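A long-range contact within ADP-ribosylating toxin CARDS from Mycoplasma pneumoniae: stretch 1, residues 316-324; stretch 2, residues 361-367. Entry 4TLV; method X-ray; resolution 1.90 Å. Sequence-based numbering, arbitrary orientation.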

# COMPACT_ATOMS: atom_id res chain seq x y z
N PHE A 316 8.61 -0.50 13.60
CA PHE A 316 9.21 0.01 12.38
C PHE A 316 8.15 0.72 11.55
O PHE A 316 6.96 0.43 11.67
CB PHE A 316 9.91 -1.10 11.58
CG PHE A 316 9.00 -2.21 11.13
CD1 PHE A 316 8.29 -2.10 9.94
CD2 PHE A 316 8.92 -3.39 11.85
CE1 PHE A 316 7.47 -3.14 9.50
CE2 PHE A 316 8.10 -4.44 11.41
CZ PHE A 316 7.37 -4.30 10.24
N TRP A 317 8.60 1.65 10.71
CA TRP A 317 7.72 2.40 9.83
C TRP A 317 8.00 1.84 8.44
O TRP A 317 9.15 1.85 7.99
CB TRP A 317 8.09 3.88 9.93
CG TRP A 317 7.21 4.84 9.15
CD1 TRP A 317 5.86 4.75 8.96
CD2 TRP A 317 7.63 6.03 8.51
NE1 TRP A 317 5.42 5.82 8.19
CE2 TRP A 317 6.49 6.63 7.92
CE3 TRP A 317 8.87 6.67 8.36
CZ2 TRP A 317 6.56 7.81 7.18
CZ3 TRP A 317 8.94 7.85 7.65
CH2 TRP A 317 7.78 8.41 7.06
N ASP A 318 6.97 1.34 7.76
CA ASP A 318 7.16 0.69 6.45
C ASP A 318 6.72 1.54 5.26
O ASP A 318 6.24 2.66 5.42
CB ASP A 318 6.51 -0.71 6.42
CG ASP A 318 4.97 -0.67 6.35
OD1 ASP A 318 4.38 0.36 5.95
OD2 ASP A 318 4.35 -1.70 6.67
N VAL A 319 6.89 1.02 4.04
CA VAL A 319 6.66 1.80 2.83
C VAL A 319 5.18 2.01 2.53
O VAL A 319 4.85 2.81 1.66
CB VAL A 319 7.31 1.13 1.60
CG1 VAL A 319 8.82 1.40 1.59
CG2 VAL A 319 6.99 -0.37 1.60
N TYR A 320 4.31 1.32 3.27
CA TYR A 320 2.86 1.61 3.20
C TYR A 320 2.52 2.70 4.22
O TYR A 320 1.35 3.03 4.40
CB TYR A 320 2.05 0.34 3.50
CG TYR A 320 2.23 -0.73 2.46
CD1 TYR A 320 1.62 -0.62 1.22
CD2 TYR A 320 3.02 -1.83 2.70
CE1 TYR A 320 1.81 -1.60 0.24
CE2 TYR A 320 3.22 -2.80 1.73
CZ TYR A 320 2.61 -2.67 0.50
OH TYR A 320 2.79 -3.65 -0.46
N GLN A 321 3.55 3.24 4.85
CA GLN A 321 3.40 4.27 5.89
C GLN A 321 2.92 3.76 7.25
O GLN A 321 2.52 4.56 8.10
CB GLN A 321 2.51 5.44 5.41
CG GLN A 321 3.05 6.20 4.22
CD GLN A 321 2.20 7.42 3.86
OE1 GLN A 321 1.52 7.36 2.73
NE2 GLN A 321 2.14 8.41 4.61
N ARG A 322 2.96 2.45 7.48
CA ARG A 322 2.44 1.88 8.71
C ARG A 322 3.52 1.83 9.76
O ARG A 322 4.69 1.59 9.46
CB ARG A 322 1.89 0.48 8.47
CG ARG A 322 0.85 0.40 7.34
CD ARG A 322 0.42 -1.07 7.12
NE ARG A 322 1.52 -1.89 6.62
CZ ARG A 322 1.35 -3.11 6.11
NH1 ARG A 322 0.13 -3.63 6.04
NH2 ARG A 322 2.41 -3.83 5.69
N ILE A 323 3.14 2.05 11.01
CA ILE A 323 4.06 1.80 12.11
C ILE A 323 3.68 0.46 12.73
O ILE A 323 2.61 0.35 13.35
CB ILE A 323 3.97 2.93 13.17
CG1 ILE A 323 4.29 4.28 12.53
CG2 ILE A 323 4.90 2.64 14.35
CD1 ILE A 323 3.84 5.49 13.38
N CYS A 324 4.51 -0.56 12.54
CA CYS A 324 4.17 -1.92 12.92
C CYS A 324 5.00 -2.41 14.09
O CYS A 324 6.18 -2.06 14.21
CB CYS A 324 4.43 -2.89 11.77
SG CYS A 324 3.70 -2.48 10.18
N ASN A 361 -6.29 4.76 7.98
CA ASN A 361 -6.10 5.07 9.39
C ASN A 361 -4.85 4.43 10.01
O ASN A 361 -4.52 4.70 11.16
CB ASN A 361 -7.37 4.78 10.22
CG ASN A 361 -7.77 3.31 10.22
OD1 ASN A 361 -7.05 2.45 9.69
ND2 ASN A 361 -8.92 3.01 10.82
N GLN A 362 -4.13 3.61 9.23
CA GLN A 362 -2.83 3.09 9.67
C GLN A 362 -1.65 3.80 8.99
O GLN A 362 -0.50 3.38 9.14
CB GLN A 362 -2.71 1.58 9.42
CG GLN A 362 -3.77 0.71 10.10
CD GLN A 362 -3.67 -0.76 9.69
OE1 GLN A 362 -2.76 -1.16 8.97
NE2 GLN A 362 -4.61 -1.57 10.17
N LYS A 363 -1.92 4.86 8.24
CA LYS A 363 -0.84 5.56 7.54
C LYS A 363 -0.38 6.82 8.28
O LYS A 363 -1.20 7.62 8.73
CB LYS A 363 -1.24 5.86 6.09
CG LYS A 363 -1.56 4.58 5.28
CD LYS A 363 -1.70 4.91 3.79
CE LYS A 363 -2.10 3.69 2.96
NZ LYS A 363 -1.21 2.48 3.19
N TRP A 364 0.94 6.97 8.37
CA TRP A 364 1.57 8.03 9.17
C TRP A 364 2.67 8.71 8.36
O TRP A 364 3.30 8.07 7.52
CB TRP A 364 2.22 7.42 10.42
CG TRP A 364 1.23 6.68 11.28
CD1 TRP A 364 0.94 5.34 11.25
CD2 TRP A 364 0.38 7.25 12.28
NE1 TRP A 364 -0.03 5.05 12.18
CE2 TRP A 364 -0.38 6.20 12.83
CE3 TRP A 364 0.21 8.55 12.79
CZ2 TRP A 364 -1.32 6.41 13.86
CZ3 TRP A 364 -0.72 8.76 13.82
CH2 TRP A 364 -1.47 7.69 14.34
N LYS A 365 2.88 9.99 8.61
CA LYS A 365 3.99 10.73 8.00
C LYS A 365 4.90 11.16 9.13
O LYS A 365 4.42 11.41 10.23
CB LYS A 365 3.48 12.01 7.30
CG LYS A 365 2.78 11.82 5.97
CD LYS A 365 2.08 13.14 5.57
CE LYS A 365 1.17 13.61 6.71
NZ LYS A 365 0.36 14.83 6.42
N MET A 366 6.20 11.24 8.86
CA MET A 366 7.15 11.71 9.86
C MET A 366 7.99 12.83 9.27
O MET A 366 8.77 12.61 8.34
CB MET A 366 8.04 10.58 10.34
CG MET A 366 7.23 9.42 10.92
SD MET A 366 8.26 8.33 11.86
CE MET A 366 7.11 6.98 12.15
N THR A 367 7.84 14.03 9.79
CA THR A 367 8.43 15.20 9.14
C THR A 367 9.38 15.94 10.08
O THR A 367 9.00 16.29 11.20
CB THR A 367 7.33 16.14 8.63
OG1 THR A 367 6.60 16.66 9.74
CG2 THR A 367 6.35 15.39 7.75
O HOH W 1 0.33 1.97 11.33

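The contact joins a tight hairpin turn to the start of a distant strand, with a few hydrogen bonds to main-chain carbonyls at its center and a small apolar cluster of tryptophan, methionine and isoleucine beside them.

The turn is held together largely by bonds within its own stretch. Phe-316 and Cys-324 pair through their backbones, and a type I beta turn runs from Asp-318 to Gln-321, closed by the bond from Gln-321 N to Asp-318 O at 2.8 Å. Asp-318 suits this place because its short carboxylate can fold back over the loop: Asp-318 OD1 accepts from Arg-322 N at 3.0 Å and, weakly, from Tyr-320 N at 2.8 Å, while Asp-318 OD2 forms a salt bridge with Arg-322 NE at 2.8 Å. Asp-318 itself does not touch the second stretch, yet it ties together the loop that does.

The nearest CA atoms across the two stretches, those of Gln-321 and Lys-363, lie 4.7 Å apart. Here Trp-364 N donates to Gln-321 O at 2.9 Å, the one hydrogen bond between the two backbones. Gln-321 has a positive phi of 76°, and its side chain returns to the same neighbor, Gln-321 NE2 donating to Trp-364 O at 3.2 Å with a good angle of 162°. An amide on a flexible stem can reach a main-chain carbonyl in this way, so Gln-321 holds both polar backbone atoms of Trp-364, one through its carbonyl and the other through its side chain. Trp-317 NE1 approaches that same Trp-364 O, also at 3.2 Å, but its angle of 129° makes the bond weak.

Lys-363 extends its long side chain to the turn, where Lys-363 NZ donates to Tyr-320 O at 2.9 Å. Its aliphatic part passes Gln-321, the CB atoms of Lys-363 and Gln-321 being 3.8 Å apart, so the residue combines apolar packing with a charged donor for a buried carbonyl. Nearby, Arg-322 CA comes within 3.3 Å of Gln-362 O in a CA-H...O contact, a close backbone approach without a conventional donor.

Water 1 extends the link between the stretches. Its oxygen accepts from Ile-323 N at 2.8 Å and lies 2.7 Å from Gln-362 O; it also accepts a weak bond from Trp-364 NE1 at 3.2 Å.

The apolar cluster includes Met-366, whose CA-to-CB bond points toward the first stretch. Its unbranched chain lies over one face of the Trp-317 ring: Met-366 CG is 3.9 Å from the centroid of the six-membered ring, almost on the ring normal, and Met-366 SD is 4.3 Å from that centroid. Met-366 CE continues along the face to 3.7 Å from Trp-317 CG, and it also meets Ile-323 CD1 at 3.8 Å. Ile-323 CD1 in turn sits over a face of Trp-364, 3.7 Å from the centroid of its five-membered ring. Flat indoles offer broad surfaces, and the unbranched chain of methionine and the terminal CD1 methyl of isoleucine can lie close against them.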